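Local coordinates for metal transporter CNNM3 (Homo sapiens, PDB 6DFD), which probably takes part in magnesium efflux across the membrane, its cyclic nucleotide-binding homology domain mediating dimerization and being required for that transport in the CNNM family, at residues V43-P47 with Q48-A52; K72-L75 with H76-H80; I112-Q116 with G117-V121; Q198-N201 with A202-A205. The protein carries 6 engineered substitutions. All coordinates share one frame; numbering follows the deposited sequence.

Contact 1: residues V43-P47 with Q48-A52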
loop_
_atom_site.group_PDB
_atom_site.type_symbol
_atom_site.label_atom_id
_atom_site.label_comp_id
_atom_site.label_asym_id
_atom_site.label_seq_id
_atom_site.Cartn_x
_atom_site.Cartn_y
_atom_site.Cartn_z
ATOM N N VAL A 43 19.450 1.041 19.588
ATOM C CA VAL A 43 18.679 0.181 20.477
ATOM C C VAL A 43 18.811 -1.267 20.028
ATOM O O VAL A 43 18.776 -1.567 18.829
ATOM C CB VAL A 43 17.204 0.624 20.512
ATOM C CG1 VAL A 43 16.529 0.401 19.151
ATOM C CG2 VAL A 43 16.455 -0.105 21.621
ATOM N N THR A 44 18.965 -2.167 20.996
ATOM C CA THR A 44 18.963 -3.596 20.722
ATOM C C THR A 44 17.531 -4.051 20.471
ATOM O O THR A 44 16.663 -3.897 21.340
ATOM C CB THR A 44 19.576 -4.367 21.890
ATOM O OG1 THR A 44 20.789 -3.724 22.307
ATOM C CG2 THR A 44 19.880 -5.801 21.474
ATOM N N ILE A 45 17.282 -4.586 19.275
ATOM C CA ILE A 45 15.979 -5.144 18.943
ATOM C C ILE A 45 15.785 -6.462 19.676
ATOM O O ILE A 45 16.712 -7.271 19.795
ATOM C CB ILE A 45 15.854 -5.343 17.422
ATOM C CG1 ILE A 45 16.131 -4.029 16.682
ATOM C CG2 ILE A 45 14.472 -5.889 17.058
ATOM C CD1 ILE A 45 15.292 -2.845 17.152
ATOM N N SER A 46 14.569 -6.695 20.149
ATOM C CA SER A 46 14.265 -7.927 20.862
ATOM C C SER A 46 14.645 -9.142 20.009
ATOM O O SER A 46 14.280 -9.195 18.825
ATOM C CB SER A 46 12.773 -7.958 21.205
ATOM O OG SER A 46 12.288 -9.275 21.293
ATOM N N PRO A 47 15.356 -10.133 20.566
ATOM C CA PRO A 47 15.721 -11.315 19.757
ATOM C C PRO A 47 14.523 -12.096 19.240
ATOM O O PRO A 47 14.581 -12.669 18.142
ATOM C CB PRO A 47 16.554 -12.171 20.727
ATOM C CG PRO A 47 16.945 -11.260 21.843
ATOM C CD PRO A 47 15.896 -10.208 21.938
ATOM N N GLN A 48 13.438 -12.153 20.014
ATOM C CA GLN A 48 12.247 -12.862 19.565
ATOM C C GLN A 48 11.550 -12.116 18.431
ATOM O O GLN A 48 10.937 -12.745 17.558
ATOM C CB GLN A 48 11.291 -13.071 20.742
ATOM C CG GLN A 48 11.880 -13.814 21.949
ATOM C CD GLN A 48 12.804 -12.962 22.829
ATOM O OE1 GLN A 48 12.876 -11.729 22.695
ATOM N NE2 GLN A 48 13.509 -13.623 23.747
ATOM N N LEU A 49 11.607 -10.778 18.432
ATOM C CA LEU A 49 11.063 -10.023 17.305
ATOM C C LEU A 49 11.878 -10.272 16.039
ATOM O O LEU A 49 11.318 -10.398 14.944
ATOM C CB LEU A 49 11.017 -8.526 17.636
ATOM C CG LEU A 49 10.581 -7.561 16.521
ATOM C CD1 LEU A 49 9.181 -7.887 15.987
ATOM C CD2 LEU A 49 10.636 -6.120 17.011
ATOM N N LEU A 50 13.202 -10.347 16.157
ATOM C CA LEU A 50 13.993 -10.651 14.971
ATOM C C LEU A 50 13.737 -12.070 14.490
ATOM O O LEU A 50 13.726 -12.313 13.279
ATOM C CB LEU A 50 15.478 -10.426 15.247
ATOM C CG LEU A 50 15.822 -8.950 15.491
ATOM C CD1 LEU A 50 17.316 -8.766 15.747
ATOM C CD2 LEU A 50 15.378 -8.051 14.329
ATOM N N LEU A 51 13.502 -13.009 15.412
ATOM C CA LEU A 51 13.123 -14.362 15.004
ATOM C C LEU A 51 11.775 -14.364 14.291
ATOM O O LEU A 51 11.605 -15.035 13.265
ATOM C CB LEU A 51 13.080 -15.278 16.226
ATOM C CG LEU A 51 12.731 -16.746 15.986
ATOM C CD1 LEU A 51 13.700 -17.402 14.996
ATOM C CD2 LEU A 51 12.733 -17.492 17.329
ATOM N N ALA A 52 10.793 -13.647 14.835
ATOM C CA ALA A 52 9.500 -13.540 14.165
ATOM C C ALA A 52 9.656 -12.924 12.784
ATOM O O ALA A 52 8.972 -13.321 11.829
ATOM C CB ALA A 52 8.542 -12.695 14.998
#

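Contact 2: residues K72-L75 with H76-H80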
loop_
_atom_site.group_PDB
_atom_site.type_symbol
_atom_site.label_atom_id
_atom_site.label_comp_id
_atom_site.label_asym_id
_atom_site.label_seq_id
_atom_site.Cartn_x
_atom_site.Cartn_y
_atom_site.Cartn_z
ATOM N N LYS A 72 18.781 -19.842 8.906
ATOM C CA LYS A 72 19.851 -19.467 9.823
ATOM C C LYS A 72 20.628 -18.267 9.299
ATOM O O LYS A 72 20.954 -17.344 10.059
ATOM C CB LYS A 72 20.779 -20.667 10.030
ATOM C CG LYS A 72 21.973 -20.425 10.939
ATOM C CD LYS A 72 23.053 -21.469 10.683
ATOM C CE LYS A 72 23.901 -21.730 11.916
ATOM N NZ LYS A 72 24.439 -20.477 12.513
ATOM N N VAL A 73 20.949 -18.272 8.004
ATOM C CA VAL A 73 21.687 -17.160 7.411
ATOM C C VAL A 73 20.840 -15.896 7.447
ATOM O O VAL A 73 21.332 -14.801 7.750
ATOM C CB VAL A 73 22.107 -17.517 5.975
ATOM C CG1 VAL A 73 22.652 -16.292 5.241
ATOM C CG2 VAL A 73 23.147 -18.617 6.001
ATOM N N LEU A 74 19.547 -16.029 7.161
ATOM C CA LEU A 74 18.673 -14.863 7.206
ATOM C C LEU A 74 18.612 -14.284 8.609
ATOM O O LEU A 74 18.684 -13.059 8.791
ATOM C CB LEU A 74 17.272 -15.233 6.725
ATOM C CG LEU A 74 16.269 -14.064 6.742
ATOM C CD1 LEU A 74 16.784 -12.871 5.934
ATOM C CD2 LEU A 74 14.934 -14.541 6.188
ATOM N N LEU A 75 18.463 -15.142 9.622
ATOM C CA LEU A 75 18.401 -14.613 10.980
ATOM C C LEU A 75 19.692 -13.886 11.320
ATOM O O LEU A 75 19.670 -12.774 11.864
ATOM C CB LEU A 75 18.123 -15.735 11.981
ATOM C CG LEU A 75 17.981 -15.280 13.441
ATOM C CD1 LEU A 75 16.815 -14.322 13.613
ATOM C CD2 LEU A 75 17.818 -16.481 14.352
ATOM N N HIS A 76 20.831 -14.484 10.967
ATOM C CA HIS A 76 22.110 -13.820 11.193
ATOM C C HIS A 76 22.169 -12.462 10.496
ATOM O O HIS A 76 22.700 -11.495 11.051
ATOM C CB HIS A 76 23.240 -14.730 10.715
ATOM C CG HIS A 76 24.609 -14.180 10.956
ATOM N ND1 HIS A 76 25.500 -13.929 9.934
ATOM C CD2 HIS A 76 25.249 -13.847 12.103
ATOM C CE1 HIS A 76 26.627 -13.460 10.440
ATOM N NE2 HIS A 76 26.501 -13.401 11.754
ATOM N N LEU A 77 21.640 -12.369 9.275
ATOM C CA LEU A 77 21.643 -11.095 8.559
ATOM C C LEU A 77 20.794 -10.060 9.282
ATOM O O LEU A 77 21.200 -8.903 9.444
ATOM C CB LEU A 77 21.132 -11.296 7.132
ATOM C CG LEU A 77 20.845 -10.029 6.317
ATOM C CD1 LEU A 77 22.129 -9.253 6.077
ATOM C CD2 LEU A 77 20.185 -10.386 4.992
ATOM N N LEU A 78 19.595 -10.458 9.708
ATOM C CA LEU A 78 18.686 -9.525 10.365
ATOM C C LEU A 78 19.241 -9.013 11.683
ATOM O O LEU A 78 18.765 -7.990 12.187
ATOM C CB LEU A 78 17.342 -10.208 10.597
ATOM C CG LEU A 78 16.549 -10.564 9.344
ATOM C CD1 LEU A 78 15.314 -11.324 9.749
ATOM C CD2 LEU A 78 16.161 -9.343 8.546
ATOM N N LYS A 79 20.219 -9.700 12.256
ATOM C CA LYS A 79 20.834 -9.281 13.503
ATOM C C LYS A 79 21.969 -8.290 13.299
ATOM O O LYS A 79 22.480 -7.747 14.286
ATOM C CB LYS A 79 21.372 -10.499 14.263
ATOM C CG LYS A 79 20.311 -11.397 14.888
ATOM C CD LYS A 79 20.977 -12.520 15.667
ATOM C CE LYS A 79 19.971 -13.431 16.349
ATOM N NZ LYS A 79 20.631 -14.704 16.755
ATOM N N HIS A 80 22.389 -8.045 12.062
ATOM C CA HIS A 80 23.515 -7.151 11.851
ATOM C C HIS A 80 23.114 -5.705 12.146
ATOM O O HIS A 80 22.013 -5.275 11.782
ATOM C CB HIS A 80 24.046 -7.262 10.425
ATOM C CG HIS A 80 25.376 -6.605 10.237
ATOM N ND1 HIS A 80 25.531 -5.237 10.222
ATOM C CD2 HIS A 80 26.615 -7.126 10.081
ATOM C CE1 HIS A 80 26.808 -4.941 10.052
ATOM N NE2 HIS A 80 27.487 -6.069 9.964
#

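Contact 3: residues I112-Q116 with G117-V121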
loop_
_atom_site.group_PDB
_atom_site.type_symbol
_atom_site.label_atom_id
_atom_site.label_comp_id
_atom_site.label_asym_id
_atom_site.label_seq_id
_atom_site.Cartn_x
_atom_site.Cartn_y
_atom_site.Cartn_z
ATOM N N ILE A 112 13.056 -2.902 2.401
ATOM C CA ILE A 112 12.689 -2.457 3.739
ATOM C C ILE A 112 11.469 -3.218 4.225
ATOM O O ILE A 112 10.498 -3.409 3.484
ATOM C CB ILE A 112 12.425 -0.936 3.780
ATOM C CG1 ILE A 112 13.751 -0.189 3.650
ATOM C CG2 ILE A 112 11.718 -0.549 5.075
ATOM C CD1 ILE A 112 13.604 1.284 3.431
ATOM N N LEU A 113 11.520 -3.651 5.483
ATOM C CA LEU A 113 10.356 -4.156 6.194
ATOM C C LEU A 113 10.173 -3.278 7.418
ATOM O O LEU A 113 11.145 -2.983 8.123
ATOM C CB LEU A 113 10.518 -5.625 6.605
ATOM C CG LEU A 113 9.346 -6.161 7.442
ATOM C CD1 LEU A 113 9.030 -7.561 7.094
ATOM C CD2 LEU A 113 9.651 -6.093 8.924
ATOM N N ILE A 114 8.942 -2.848 7.661
ATOM C CA ILE A 114 8.646 -1.964 8.784
ATOM C C ILE A 114 8.416 -2.821 10.019
ATOM O O ILE A 114 7.457 -3.595 10.078
ATOM C CB ILE A 114 7.420 -1.081 8.491
ATOM C CG1 ILE A 114 7.685 -0.190 7.277
ATOM C CG2 ILE A 114 7.064 -0.201 9.725
ATOM C CD1 ILE A 114 6.465 0.611 6.839
ATOM N N LEU A 115 9.284 -2.677 11.021
ATOM C CA LEU A 115 9.046 -3.390 12.272
ATOM C C LEU A 115 8.015 -2.662 13.113
ATOM O O LEU A 115 7.173 -3.292 13.769
ATOM C CB LEU A 115 10.344 -3.526 13.061
ATOM C CG LEU A 115 11.158 -4.822 13.087
ATOM C CD1 LEU A 115 10.814 -5.790 11.987
ATOM C CD2 LEU A 115 12.621 -4.473 13.087
ATOM N N GLN A 116 8.075 -1.333 13.103
ATOM C CA GLN A 116 7.151 -0.535 13.890
ATOM C C GLN A 116 6.998 0.815 13.208
ATOM O O GLN A 116 7.984 1.390 12.749
ATOM C CB GLN A 116 7.667 -0.355 15.325
ATOM C CG GLN A 116 6.717 0.390 16.243
ATOM C CD GLN A 116 7.296 0.604 17.630
ATOM O OE1 GLN A 116 8.141 -0.162 18.092
ATOM N NE2 GLN A 116 6.840 1.655 18.303
ATOM N N GLY A 117 5.770 1.302 13.114
ATOM C CA GLY A 117 5.520 2.638 12.613
ATOM C C GLY A 117 4.577 2.629 11.427
ATOM O O GLY A 117 4.050 1.594 11.019
ATOM N N ARG A 118 4.387 3.826 10.863
ATOM C CA ARG A 118 3.362 4.069 9.859
ATOM C C ARG A 118 3.942 4.849 8.694
ATOM O O ARG A 118 4.705 5.801 8.890
ATOM C CB ARG A 118 2.184 4.851 10.456
ATOM C CG ARG A 118 1.705 4.332 11.786
ATOM C CD ARG A 118 0.991 2.996 11.623
ATOM N NE ARG A 118 -0.280 3.162 10.930
ATOM C CZ ARG A 118 -1.183 2.201 10.775
ATOM N NH1 ARG A 118 -0.956 0.983 11.254
ATOM N NH2 ARG A 118 -2.317 2.462 10.137
ATOM N N VAL A 119 3.556 4.457 7.481
ATOM C CA VAL A 119 4.012 5.123 6.270
ATOM C C VAL A 119 2.823 5.375 5.355
ATOM O O VAL A 119 1.805 4.678 5.408
ATOM C CB VAL A 119 5.089 4.304 5.518
ATOM C CG1 VAL A 119 6.353 4.192 6.347
ATOM C CG2 VAL A 119 4.557 2.935 5.142
ATOM N N GLU A 120 2.959 6.389 4.516
ATOM C CA GLU A 120 2.042 6.626 3.417
ATOM C C GLU A 120 2.724 6.189 2.136
ATOM O O GLU A 120 3.891 6.528 1.892
ATOM C CB GLU A 120 1.640 8.100 3.317
ATOM C CG GLU A 120 0.717 8.403 2.131
ATOM C CD GLU A 120 0.285 9.862 2.083
ATOM O OE1 GLU A 120 -0.730 10.202 2.722
ATOM O OE2 GLU A 120 0.975 10.663 1.416
ATOM N N VAL A 121 1.992 5.438 1.329
ATOM C CA VAL A 121 2.465 4.926 0.057
ATOM C C VAL A 121 1.612 5.557 -1.027
ATOM O O VAL A 121 0.379 5.545 -0.930
ATOM C CB VAL A 121 2.360 3.392 -0.012
ATOM C CG1 VAL A 121 2.989 2.876 -1.287
ATOM C CG2 VAL A 121 2.997 2.748 1.206
#

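Contact 4: residues Q198-N201 with A202-A205. Engineered in segment 202-205: Met204 (natural residue Leu).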
loop_
_atom_site.group_PDB
_atom_site.type_symbol
_atom_site.label_atom_id
_atom_site.label_comp_id
_atom_site.label_asym_id
_atom_site.label_seq_id
_atom_site.Cartn_x
_atom_site.Cartn_y
_atom_site.Cartn_z
ATOM N N GLN A 198 24.111 -6.661 0.503
ATOM C CA GLN A 198 23.960 -7.505 1.685
ATOM C C GLN A 198 23.187 -8.772 1.350
ATOM O O GLN A 198 23.522 -9.865 1.824
ATOM C CB GLN A 198 23.253 -6.737 2.792
ATOM C CG GLN A 198 24.048 -5.590 3.373
ATOM C CD GLN A 198 23.198 -4.726 4.289
ATOM O OE1 GLN A 198 22.010 -4.526 4.045
ATOM N NE2 GLN A 198 23.800 -4.225 5.359
ATOM N N TYR A 199 22.144 -8.643 0.534
ATOM C CA TYR A 199 21.366 -9.810 0.128
ATOM C C TYR A 199 22.232 -10.800 -0.643
ATOM O O TYR A 199 22.298 -11.984 -0.296
ATOM C CB TYR A 199 20.170 -9.357 -0.713
ATOM C CG TYR A 199 19.365 -10.494 -1.289
ATOM C CD1 TYR A 199 18.489 -11.225 -0.491
ATOM C CD2 TYR A 199 19.475 -10.839 -2.624
ATOM C CE1 TYR A 199 17.752 -12.263 -1.011
ATOM C CE2 TYR A 199 18.741 -11.879 -3.152
ATOM C CZ TYR A 199 17.876 -12.585 -2.342
ATOM O OH TYR A 199 17.148 -13.637 -2.868
ATOM N N LEU A 200 22.913 -10.329 -1.688
ATOM C CA LEU A 200 23.733 -11.221 -2.505
ATOM C C LEU A 200 24.864 -11.840 -1.690
ATOM O O LEU A 200 25.205 -13.018 -1.876
ATOM C CB LEU A 200 24.290 -10.457 -3.707
ATOM C CG LEU A 200 23.238 -9.834 -4.630
ATOM C CD1 LEU A 200 23.902 -8.995 -5.712
ATOM C CD2 LEU A 200 22.338 -10.891 -5.256
ATOM N N ASN A 201 25.467 -11.057 -0.790
ATOM C CA ASN A 201 26.471 -11.618 0.109
ATOM C C ASN A 201 25.875 -12.733 0.949
ATOM O O ASN A 201 26.515 -13.768 1.168
ATOM C CB ASN A 201 27.049 -10.527 1.010
ATOM C CG ASN A 201 28.015 -9.618 0.276
ATOM O OD1 ASN A 201 28.728 -10.055 -0.627
ATOM N ND2 ASN A 201 28.043 -8.346 0.660
ATOM N N ALA A 202 24.644 -12.538 1.428
ATOM C CA ALA A 202 23.977 -13.578 2.201
ATOM C C ALA A 202 23.691 -14.806 1.348
ATOM O O ALA A 202 23.799 -15.938 1.830
ATOM C CB ALA A 202 22.685 -13.031 2.812
ATOM N N LEU A 203 23.324 -14.617 0.077
ATOM C CA LEU A 203 23.129 -15.772 -0.791
ATOM C C LEU A 203 24.422 -16.556 -0.937
ATOM O O LEU A 203 24.404 -17.791 -0.986
ATOM C CB LEU A 203 22.629 -15.345 -2.170
ATOM C CG LEU A 203 21.206 -14.812 -2.310
ATOM C CD1 LEU A 203 20.907 -14.620 -3.779
ATOM C CD2 LEU A 203 20.186 -15.747 -1.677
HETATM N N MSE A 204 25.553 -15.862 -1.017
HETATM C CA MSE A 204 26.827 -16.569 -1.114
HETATM C C MSE A 204 27.154 -17.259 0.224
HETATM O O MSE A 204 27.732 -18.348 0.248
HETATM C CB MSE A 204 27.939 -15.610 -1.531
HETATM C CG MSE A 204 27.725 -14.969 -2.908
HETATM SE SE MSE A 204 27.834 -16.231 -4.402
HETATM C CE MSE A 204 25.953 -16.695 -4.621
ATOM N N ALA A 205 26.757 -16.636 1.339
ATOM C CA ALA A 205 26.973 -17.251 2.648
ATOM C C ALA A 205 26.162 -18.533 2.796
ATOM O O ALA A 205 26.646 -19.517 3.371
ATOM C CB ALA A 205 26.617 -16.266 3.763
#

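Contact 1: residues V43-P47 with Q48-A52
Ser46 caps the N-terminus of helix 47-60, where the loop before it winds into the first turn. Its hydroxyl lies anti to the backbone N (chi1 152°), beside the carbonyl carbon, and from there accepts a weak capping bond from Leu49 N to Ser46 OG at 3.3 Å. The same hydroxyl donates to Gln48: Ser46 OG to Gln48 OE1 is 2.9 Å, and the donor lies in the plane of the side-chain carbonyl. A bend at chi2 (77°) turns the Gln48 amide back, with OE1 alongside the proline ring, 3.5 Å from Pro47 CD. An N-cap serine with proline directly after it suits a helix start, since proline has no N-H to give and the first turn needs none from it. Regular helical bonding then begins with Leu50 N to Ser46 O at 3.1 Å and Leu51 N to Pro47 O at 3.0 Å. On the inner side Ile45, still in the loop, crosses Leu50 at about a right angle; Ile45 CG2 lies 3.6 Å from Leu50 CD2 and 3.8 Å from Leu49 CD2. Ile45 also touches Asn84 of strand 84-87 and Gln190 of strand 189-195, and Leu50 touches Ile192.

Contact 2: residues K72-L75 with H76-H80
Leu74 carries its CG opposite the backbone N (chi1 180°), whereas Leu78, one turn later, has CG opposite its carbonyl carbon (chi1 -66°), and the two chains therefore lean together and cross at a slant. Leu74 CD1 comes within 4.1 Å of Leu78 CG. The branch carbon of Leu78 also lies over the preceding turn, 3.3 Å from Leu74 O, the carbonyl that accepts Leu78 N at 2.9 Å. Leu77 adds a looser contact, its CD2 standing 4.3 Å from Leu74 CD1. These leucines form the apolar side of helix 71-78: Leu74 and Leu78 pack on Gln54 of helix 47-60, and Leu77 and Leu78 reach Val194 and Ile192 of strand 189-195. The bond from Lys79 N to Leu75 O is weak, 3.1 Å with an N-H...O angle of 130°. The extended Lys79 chain crosses Leu75, with Lys79 CE 4.0 Å from Leu75 CG. Lysine suits this exposed place because its methylenes can lie against a leucine while its ammonium group remains at the surface. The helix is thus amphipathic, packing on its neighbours mainly through leucine side chains while Lys72 and Lys79 lie on the exposed side.

Contact 3: residues I112-Q116 with G117-V121
Ile114 meets Gly117 and Val119 where strand 110-114 gives way to strand 119-123, a corner at which the chain passes from one antiparallel sheet of the beta-barrel to the other. A classic beta bulge lies in this corner, Leu115 and Gln116 together facing Gln190 of the neighbouring strand 189-195. Gly117 comes first after it. Its phi of 123° and psi of -175° would press a CB against the carbonyl oxygen of Gln116, so a residue with no side chain suits the place. Ile114 CG2 rests 3.7 Å from Gly117 O and 3.9 Å from Gly117 N, packing a methyl group against the peptide. Arg118 follows, its CB pointing away from residues 112-116; its NE forms a salt bridge with Glu131, and its backbone N donates to the hydroxyl OG of Ser187. A long charged chain suits this outward position, where it can reach across to an acid of strand 128-132. Val119 then turns inward as strand 119-123 begins. Leu189 and Tyr138 also touch it, placing the valine in the barrel interior. Ile114 and Val119 approach tip to tip. The delta methyl of Ile114 extends away from its own backbone because chi2 is near trans (174°), and both residues are beta-branched, which suits extended backbone. That methyl is straddled by the two valine branches: Ile114 CD1 is 3.6 Å from Val119 CG1 and a tight 3.5 Å from Val119 CG2.

Contact 4: residues Q198-N201 with A202-A205
One turn of helix packs upon the next in helix 196-207, which follows strand 189-195 at the C-terminal end of the modelled domain, and the main side-chain contact is a CH-pi interaction between Tyr199 and Leu203. The Leu203 methine lies over one face of the ring, with CG 4.2 Å from the Tyr199 ring centroid and 22° off its normal, displaced toward the rim. Leu203 CD1 presses closer, 3.5 Å from Tyr199 CE2. Tyr199 swings its ring to this position with CG trans to the backbone N (chi1 175°), while Leu203 has CG opposite its carbonyl carbon (chi1 -71°), and the two chains meet at an oblique angle. The second Leu203 methyl, CD2, is 3.9 Å from Tyr199 OH. The hydroxyl is hydrogen-bonded to Val63 O, which anchors the far end of the ring, and Met69 touches both Tyr199 and Leu203. Below the side chains the helical bonds are regular, as in Leu203 N to Tyr199 O at 2.9 Å and Ala205 N to Asn201 O at 2.9 Å. Ala202 is buried, and its small CB suits a helix face lying close to Val73 and Leu77 of helix 71-78. Met204 is an engineered selenomethionine in place of leucine; its chain, bent at chi2 and chi3, leads away from residues 198-201, although Met204 CG stays 3.3 Å from Leu200 O. Tyrosine thus serves two kinds of chemistry at once, its ring face packing against aliphatic carbon while the hydroxyl meets a backbone carbonyl.

Contacts 1, 2 and 4 each lie within or at the start of a helix, whereas contact 3 bridges two strands and lies nearest the centre of the chain. Contact 1 is a surface contact and the one where side-chain hydrogen bonds do the work; contacts 2, 3 and 4 are partly buried. Contact 2 relies on leucine packing, contact 4 adds an aromatic face, and contact 3 has no hydrogen bond between its segments. Contact 2 stands between its neighbours: Leu75 and Leu78 meet Leu50 of contact 1, and Val73 meets Ala205 of contact 4. Contacts 1 and 4 do not touch. Leu49 packs on Leu115, linking contact 1 to contact 3.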